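PDB 4P17: RabGAP/TBC protein, which probably stimulates GTP hydrolysis by Rab-family small GTPases in the flagellum, acting through its TBC domain as a Rab GTPase-activating protein. Local coordinates for residues Val68-Thr71 against Leu72-Trp75; Tyr233-Leu236 against Phe237-Leu241; Leu277-Asp281 against Ala282-Leu286. All coordinates share one frame; numbering follows the deposited sequence.

Contact 1 of 3, residues Val68-Thr71 against Leu72-Trp75; sequences VPPT and LRNW
L72 and R73 turn back over V68, P69 and P70 at the start of helix 73-80. L72, at the N-cap position, is held by backbone and side chain: its N donates to P69 O at 2.8 Å (N-H...O 139°), its CB lies 4.0 Å from V68 CG1, and its CD1 touches CG of the P69 ring. One residue on, R73 N makes a straighter bond to P70 O, 3.0 Å long (164°). The side chain of R73 leaves with CG anti to its own carbonyl carbon; this chi1 of -77° brings CG within 3.9 Å of V68 CG1, and the chain, extended from there to NE, carries NH1 to 3.7 Å from CG of P70. V68 O stands above one guanidinium face, offset to the rim. NH2 is salt-bridged to D251, whose OD2 also accepts from V68 N, and NH1 is hydrogen-bonded to Y16 OH. A leucine in place of R73 would probably leave D251 without its counter-charge and Y16 OH without its partner. This V-P-x-x-x-R run is consistent with the pattern near the start of TBC domains. P69 and L72 rest on W44 of helix 27-50, while R73 packs on M247 and R248 of helix 243-256, joining both helices.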
loop_
_atom_site.group_PDB
_atom_site.type_symbol
_atom_site.label_atom_id
_atom_site.label_comp_id
_atom_site.label_asym_id
_atom_site.label_seq_id
_atom_site.Cartn_x
_atom_site.Cartn_y
_atom_site.Cartn_z
ATOM N N VAL A 68 8.345 8.348 5.395
ATOM C CA VAL A 68 9.179 7.729 6.412
ATOM C C VAL A 68 10.459 7.275 5.699
ATOM O O VAL A 68 10.386 6.710 4.622
ATOM C CB VAL A 68 8.467 6.528 7.087
ATOM C CG1 VAL A 68 9.391 5.882 8.082
ATOM C CG2 VAL A 68 7.155 6.936 7.794
ATOM N N PRO A 69 11.642 7.491 6.311
ATOM C CA PRO A 69 12.816 6.865 5.705
ATOM C C PRO A 69 12.618 5.366 5.535
ATOM O O PRO A 69 12.181 4.715 6.486
ATOM C CB PRO A 69 13.938 7.134 6.712
ATOM C CG PRO A 69 13.445 8.306 7.539
ATOM C CD PRO A 69 11.962 8.207 7.557
ATOM N N PRO A 70 12.991 4.817 4.367
ATOM C CA PRO A 70 12.722 3.393 4.149
ATOM C C PRO A 70 13.245 2.525 5.291
ATOM O O PRO A 70 12.551 1.595 5.731
ATOM C CB PRO A 70 13.451 3.097 2.842
ATOM C CG PRO A 70 13.336 4.438 2.074
ATOM C CD PRO A 70 13.411 5.507 3.133
ATOM N N THR A 71 14.437 2.837 5.785
ATOM C CA THR A 71 15.067 1.954 6.758
ATOM C C THR A 71 14.309 1.978 8.079
ATOM O O THR A 71 14.479 1.058 8.905
ATOM C CB THR A 71 16.576 2.312 6.950
ATOM O OG1 THR A 71 17.247 1.294 7.712
ATOM C CG2 THR A 71 16.789 3.633 7.637
ATOM N N LEU A 72 13.518 3.031 8.314
ATOM C CA LEU A 72 12.683 3.112 9.508
ATOM C C LEU A 72 11.271 2.627 9.337
ATOM O O LEU A 72 10.467 2.815 10.239
ATOM C CB LEU A 72 12.614 4.562 10.020
ATOM C CG LEU A 72 13.942 5.142 10.512
ATOM C CD1 LEU A 72 13.723 6.530 11.104
ATOM C CD2 LEU A 72 14.564 4.224 11.578
ATOM N N ARG A 73 10.909 2.043 8.196
ATOM C CA ARG A 73 9.496 1.787 8.051
ATOM C C ARG A 73 9.096 0.671 9.026
ATOM O O ARG A 73 8.026 0.716 9.571
ATOM C CB ARG A 73 9.136 1.482 6.622
ATOM C CG ARG A 73 9.087 2.720 5.823
ATOM C CD ARG A 73 8.792 2.471 4.343
ATOM N NE ARG A 73 8.318 3.702 3.738
ATOM C CZ ARG A 73 8.778 4.258 2.635
ATOM N NH1 ARG A 73 9.715 3.668 1.871
ATOM N NH2 ARG A 73 8.253 5.407 2.244
ATOM N N ASN A 74 9.971 -0.298 9.274
ATOM C CA ASN A 74 9.627 -1.350 10.236
ATOM C C ASN A 74 9.347 -0.675 11.580
ATOM O O ASN A 74 8.306 -0.882 12.149
ATOM C CB ASN A 74 10.752 -2.399 10.321
ATOM C CG ASN A 74 10.342 -3.656 11.090
ATOM O OD1 ASN A 74 9.509 -3.604 11.964
ATOM N ND2 ASN A 74 10.958 -4.782 10.767
ATOM N N TRP A 75 10.255 0.182 12.030
ATOM C CA TRP A 75 10.113 0.879 13.315
ATOM C C TRP A 75 8.795 1.668 13.409
ATOM O O TRP A 75 8.000 1.523 14.355
ATOM C CB TRP A 75 11.319 1.820 13.534
ATOM C CG TRP A 75 11.310 2.528 14.846
ATOM C CD1 TRP A 75 11.250 1.962 16.082
ATOM C CD2 TRP A 75 11.382 3.952 15.060
ATOM N NE1 TRP A 75 11.280 2.941 17.056
ATOM C CE2 TRP A 75 11.355 4.167 16.451
ATOM C CE3 TRP A 75 11.474 5.048 14.215
ATOM C CZ2 TRP A 75 11.416 5.444 17.003
ATOM C CZ3 TRP A 75 11.515 6.305 14.757
ATOM C CH2 TRP A 75 11.496 6.498 16.134
HETATM O O HOH W 1 12.137 -1.168 7.455
HETATM O O HOH W 2 13.185 0.169 10.954
#

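Contact 2 of 3, residues Tyr233-Leu236 against Phe237-Leu241; sequences YLCL and FSVSL
C235 O is gripped twice by S238, once by the backbone and once by the side chain. The hydroxyl OG of S238 donates to it at 2.6 Å, lying in the carbonyl plane on a lone pair, with a C=O...O angle of 139°. The amide N of S238 donates to the same oxygen over 2.9 Å; this bond is fairly straight at hydrogen (158°), but its donor stands above the carbonyl plane, so the two bonds use different regions of the acceptor. What brings the hydroxyl in is the first torsion of S238: at chi1 57° OG sits between the backbone N and the carbonyl carbon, pointing back along the turn, where it also meets CB of C235 at 3.5 Å. The same OG is hydrogen-bonded to T156 OG1 of helix 153-164, which ties the turn to that helix. The bond from S238 N closes a type I' beta turn from C235 to S238, with L236 and F237 both at positive phi. It is fused to a Schellman motif that ends helix 226-234: L236, the C-prime residue, returns its N to Y233 O (3.2 Å), and F237 N reaches W232 O. Beyond the turn, F237 O accepts from both S240 N (3.0 Å) and L241 N (3.1 Å), which fold the chain over once more before helix 243-256. Beside the polar grip, C235 SG and V239 CG1 come together at 4.1 Å, an apolar touch between side chains four residues apart. The CB of L236 points away from 237-241 and that of F237 away from 233-236: the leucine packs on I157, L253 and L261 while its O accepts from W250 NE1 of helix 243-256, and the phenylalanine ring meets that of W232.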
loop_
_atom_site.group_PDB
_atom_site.type_symbol
_atom_site.label_atom_id
_atom_site.label_comp_id
_atom_site.label_asym_id
_atom_site.label_seq_id
_atom_site.Cartn_x
_atom_site.Cartn_y
_atom_site.Cartn_z
ATOM N N TYR A 233 -7.800 -0.096 -4.250
ATOM C CA TYR A 233 -8.238 -0.151 -2.889
ATOM C C TYR A 233 -7.941 -1.497 -2.249
ATOM O O TYR A 233 -7.330 -1.572 -1.162
ATOM C CB TYR A 233 -9.708 0.100 -2.850
ATOM C CG TYR A 233 -10.130 1.523 -3.055
ATOM C CD1 TYR A 233 -9.239 2.573 -3.012
ATOM C CD2 TYR A 233 -11.471 1.802 -3.254
ATOM C CE1 TYR A 233 -9.693 3.881 -3.141
ATOM C CE2 TYR A 233 -11.916 3.066 -3.391
ATOM C CZ TYR A 233 -11.050 4.104 -3.344
ATOM O OH TYR A 233 -11.589 5.379 -3.458
ATOM N N LEU A 234 -8.368 -2.564 -2.907
ATOM C CA LEU A 234 -8.202 -3.895 -2.305
ATOM C C LEU A 234 -6.723 -4.247 -2.112
ATOM O O LEU A 234 -6.342 -4.885 -1.129
ATOM C CB LEU A 234 -8.868 -4.980 -3.155
ATOM C CG LEU A 234 -10.389 -4.970 -3.270
ATOM C CD1 LEU A 234 -10.844 -6.048 -4.240
ATOM C CD2 LEU A 234 -11.030 -5.146 -1.891
ATOM N N CYS A 235 -5.899 -3.871 -3.076
ATOM C CA CYS A 235 -4.475 -4.226 -3.021
ATOM C C CYS A 235 -3.635 -3.124 -2.434
ATOM O O CYS A 235 -2.431 -3.215 -2.416
ATOM C CB CYS A 235 -3.961 -4.568 -4.414
ATOM S SG CYS A 235 -4.867 -5.961 -5.129
ATOM N N LEU A 236 -4.280 -2.077 -1.940
ATOM C CA LEU A 236 -3.600 -0.931 -1.371
ATOM C C LEU A 236 -2.507 -0.410 -2.282
ATOM O O LEU A 236 -1.391 -0.177 -1.832
ATOM C CB LEU A 236 -2.981 -1.272 -0.016
ATOM C CG LEU A 236 -3.918 -1.977 0.928
ATOM C CD1 LEU A 236 -3.110 -2.437 2.141
ATOM C CD2 LEU A 236 -5.034 -1.019 1.294
ATOM N N PHE A 237 -2.863 -0.254 -3.557
ATOM C CA PHE A 237 -1.984 0.199 -4.651
ATOM C C PHE A 237 -0.827 -0.720 -5.007
ATOM O O PHE A 237 -0.039 -0.377 -5.881
ATOM C CB PHE A 237 -1.438 1.616 -4.347
ATOM C CG PHE A 237 -2.523 2.659 -4.174
ATOM C CD1 PHE A 237 -3.274 3.085 -5.264
ATOM C CD2 PHE A 237 -2.818 3.173 -2.920
ATOM C CE1 PHE A 237 -4.285 4.017 -5.095
ATOM C CE2 PHE A 237 -3.835 4.083 -2.744
ATOM C CZ PHE A 237 -4.566 4.517 -3.833
ATOM N N SER A 238 -0.726 -1.907 -4.391
ATOM C CA SER A 238 0.488 -2.664 -4.495
ATOM C C SER A 238 0.685 -3.260 -5.895
ATOM O O SER A 238 1.827 -3.536 -6.270
ATOM C CB SER A 238 0.560 -3.790 -3.437
ATOM O OG SER A 238 -0.538 -4.703 -3.485
ATOM N N VAL A 239 -0.396 -3.446 -6.662
ATOM C CA VAL A 239 -0.284 -3.966 -8.028
ATOM C C VAL A 239 -0.429 -2.857 -9.081
ATOM O O VAL A 239 -0.608 -3.149 -10.257
ATOM C CB VAL A 239 -1.340 -5.045 -8.345
ATOM C CG1 VAL A 239 -1.362 -6.136 -7.241
ATOM C CG2 VAL A 239 -2.710 -4.456 -8.475
ATOM N N SER A 240 -0.361 -1.601 -8.655
ATOM C CA SER A 240 -0.711 -0.484 -9.508
ATOM C C SER A 240 0.386 0.548 -9.632
ATOM O O SER A 240 0.579 1.109 -10.708
ATOM C CB SER A 240 -1.980 0.161 -8.977
ATOM O OG SER A 240 -3.069 -0.715 -9.186
ATOM N N LEU A 241 1.115 0.781 -8.536
ATOM C CA LEU A 241 2.100 1.853 -8.484
ATOM C C LEU A 241 3.506 1.310 -8.255
ATOM O O LEU A 241 3.655 0.188 -7.763
ATOM C CB LEU A 241 1.764 2.860 -7.383
ATOM C CG LEU A 241 0.355 3.434 -7.242
ATOM C CD1 LEU A 241 0.313 4.436 -6.088
ATOM C CD2 LEU A 241 -0.162 4.086 -8.543
#

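Contact 3 of 3, residues Leu277-Asp281 against Ala282-Leu286; sequences LRVGD and AGELL
D281 bends its carboxylate back over the first turn of helix 282-294, bringing OD2 to the backbone N of E284. Its CB lies 3.8 Å from CB of E284, so the aliphatic roots of the two acids run close together. From there CG stands anti to the backbone N (chi1 171°), which swings the carboxylate over the start of the helix. At the tip the two oxygens have different tasks. OD2 accepts from E284 N at 2.7 Å; the N-H...O angle is 147°, and the donor meets the carboxylate on its anti side, 33° out of plane. OD1 accepts from a water at 2.7 Å, and that water in turn accepts from G283 N at 2.8 Å, so the carboxylate serves this second amide through a solvent bridge. This is an N-cap: D281 precedes the helix, and its side chain stands in for the acceptor that a preceding helical turn would have supplied to E284 N. The main chain of D281 takes the next amide, its O accepting from L285 N over 2.9 Å in the ordinary i to i+4 pattern of a helix. The positive end of the helix dipole would probably favour the charged form of the D281 carboxylate. The side chain of E284 bends at chi2, past the CG that meets V279. V279 CG1, anti to its backbone N, packs tightly on CG of E284, 3.4 Å away, the two side chains crossing at about a right angle. The same methyl lies 3.9 Å from CB of L285. L285 is buried against H217 and I221 of helix 212-221.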
loop_
_atom_site.group_PDB
_atom_site.type_symbol
_atom_site.label_atom_id
_atom_site.label_comp_id
_atom_site.label_asym_id
_atom_site.label_seq_id
_atom_site.Cartn_x
_atom_site.Cartn_y
_atom_site.Cartn_z
ATOM N N LEU A 277 -8.839 12.988 -20.324
ATOM C CA LEU A 277 -9.933 13.706 -20.988
ATOM C C LEU A 277 -9.844 13.549 -22.499
ATOM O O LEU A 277 -10.843 13.734 -23.200
ATOM C CB LEU A 277 -9.929 15.185 -20.632
ATOM C CG LEU A 277 -10.400 15.548 -19.222
ATOM C CD1 LEU A 277 -10.136 17.013 -18.978
ATOM C CD2 LEU A 277 -11.879 15.214 -19.027
ATOM N N ARG A 278 -8.660 13.208 -22.998
ATOM C CA ARG A 278 -8.476 13.031 -24.440
ATOM C C ARG A 278 -8.798 11.617 -24.915
ATOM O O ARG A 278 -8.722 11.346 -26.093
ATOM C CB ARG A 278 -7.046 13.380 -24.827
ATOM C CG ARG A 278 -6.652 14.828 -24.563
ATOM C CD ARG A 278 -5.177 15.065 -24.849
ATOM N NE ARG A 278 -4.330 14.155 -24.074
ATOM C CZ ARG A 278 -3.931 12.956 -24.488
ATOM N NH1 ARG A 278 -4.284 12.499 -25.683
ATOM N NH2 ARG A 278 -3.169 12.209 -23.703
ATOM N N VAL A 279 -9.201 10.722 -24.010
ATOM C CA VAL A 279 -9.458 9.337 -24.380
ATOM C C VAL A 279 -10.954 9.106 -24.446
ATOM O O VAL A 279 -11.639 9.274 -23.465
ATOM C CB VAL A 279 -8.820 8.340 -23.386
ATOM C CG1 VAL A 279 -9.156 6.907 -23.768
ATOM C CG2 VAL A 279 -7.316 8.523 -23.348
ATOM N N GLY A 280 -11.441 8.674 -25.603
ATOM C CA GLY A 280 -12.858 8.620 -25.858
ATOM C C GLY A 280 -13.484 7.257 -25.696
ATOM O O GLY A 280 -14.625 7.052 -26.098
ATOM N N ASP A 281 -12.751 6.327 -25.079
ATOM C CA ASP A 281 -13.215 4.944 -24.950
ATOM C C ASP A 281 -12.919 4.430 -23.548
ATOM O O ASP A 281 -11.812 4.583 -23.067
ATOM C CB ASP A 281 -12.542 4.036 -25.991
ATOM C CG ASP A 281 -12.832 2.552 -25.766
ATOM O OD1 ASP A 281 -13.980 2.127 -26.002
ATOM O OD2 ASP A 281 -11.906 1.795 -25.380
ATOM N N ALA A 282 -13.919 3.813 -22.926
ATOM C CA ALA A 282 -13.784 3.317 -21.536
ATOM C C ALA A 282 -12.674 2.273 -21.366
ATOM O O ALA A 282 -11.831 2.372 -20.458
ATOM C CB ALA A 282 -15.099 2.737 -21.074
ATOM N N GLY A 283 -12.671 1.250 -22.207
ATOM C CA GLY A 283 -11.598 0.269 -22.127
ATOM C C GLY A 283 -10.232 0.904 -22.345
ATOM O O GLY A 283 -9.287 0.596 -21.615
ATOM N N GLU A 284 -10.122 1.814 -23.317
ATOM C CA GLU A 284 -8.844 2.445 -23.598
ATOM C C GLU A 284 -8.353 3.263 -22.419
ATOM O O GLU A 284 -7.152 3.301 -22.117
ATOM C CB GLU A 284 -8.959 3.337 -24.828
ATOM C CG GLU A 284 -7.705 4.124 -25.171
ATOM C CD GLU A 284 -6.613 3.278 -25.771
ATOM O OE1 GLU A 284 -6.739 2.031 -25.747
ATOM O OE2 GLU A 284 -5.632 3.867 -26.284
ATOM N N LEU A 285 -9.288 3.945 -21.769
ATOM C CA LEU A 285 -8.940 4.824 -20.674
ATOM C C LEU A 285 -8.387 4.008 -19.528
ATOM O O LEU A 285 -7.416 4.400 -18.898
ATOM C CB LEU A 285 -10.154 5.637 -20.230
ATOM C CG LEU A 285 -9.871 6.696 -19.156
ATOM C CD1 LEU A 285 -10.776 7.913 -19.347
ATOM C CD2 LEU A 285 -10.048 6.112 -17.755
ATOM N N LEU A 286 -9.016 2.872 -19.274
ATOM C CA LEU A 286 -8.534 1.936 -18.260
ATOM C C LEU A 286 -7.088 1.516 -18.507
ATOM O O LEU A 286 -6.221 1.672 -17.627
ATOM C CB LEU A 286 -9.441 0.721 -18.231
ATOM C CG LEU A 286 -9.106 -0.395 -17.262
ATOM C CD1 LEU A 286 -9.386 0.075 -15.813
ATOM C CD2 LEU A 286 -9.916 -1.615 -17.626
HETATM O O HOH W 3 -14.421 0.197 -24.174
#

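In the fold
Each of the three contacts is a local closure between adjoining segments, and along the chain they follow in series, with no nesting or crossing. Contact 1 comes first, turning the loop after helix 57-65 into helix 73-80, beside helices 27-50 and 243-256. Contact 2 then ends helix 226-234 and begins the short connection to helix 243-256. That helix links the two, although their centres are 20 Å apart. Contact 3 comes last, starting helix 282-294 after helix 273-277, at the surface beside helix 212-221. The centre of contact 2 lies about 6 Å from the centre of the chain, whereas contacts 1 and 3 fall on opposite sides of it, 38 Å apart between centres.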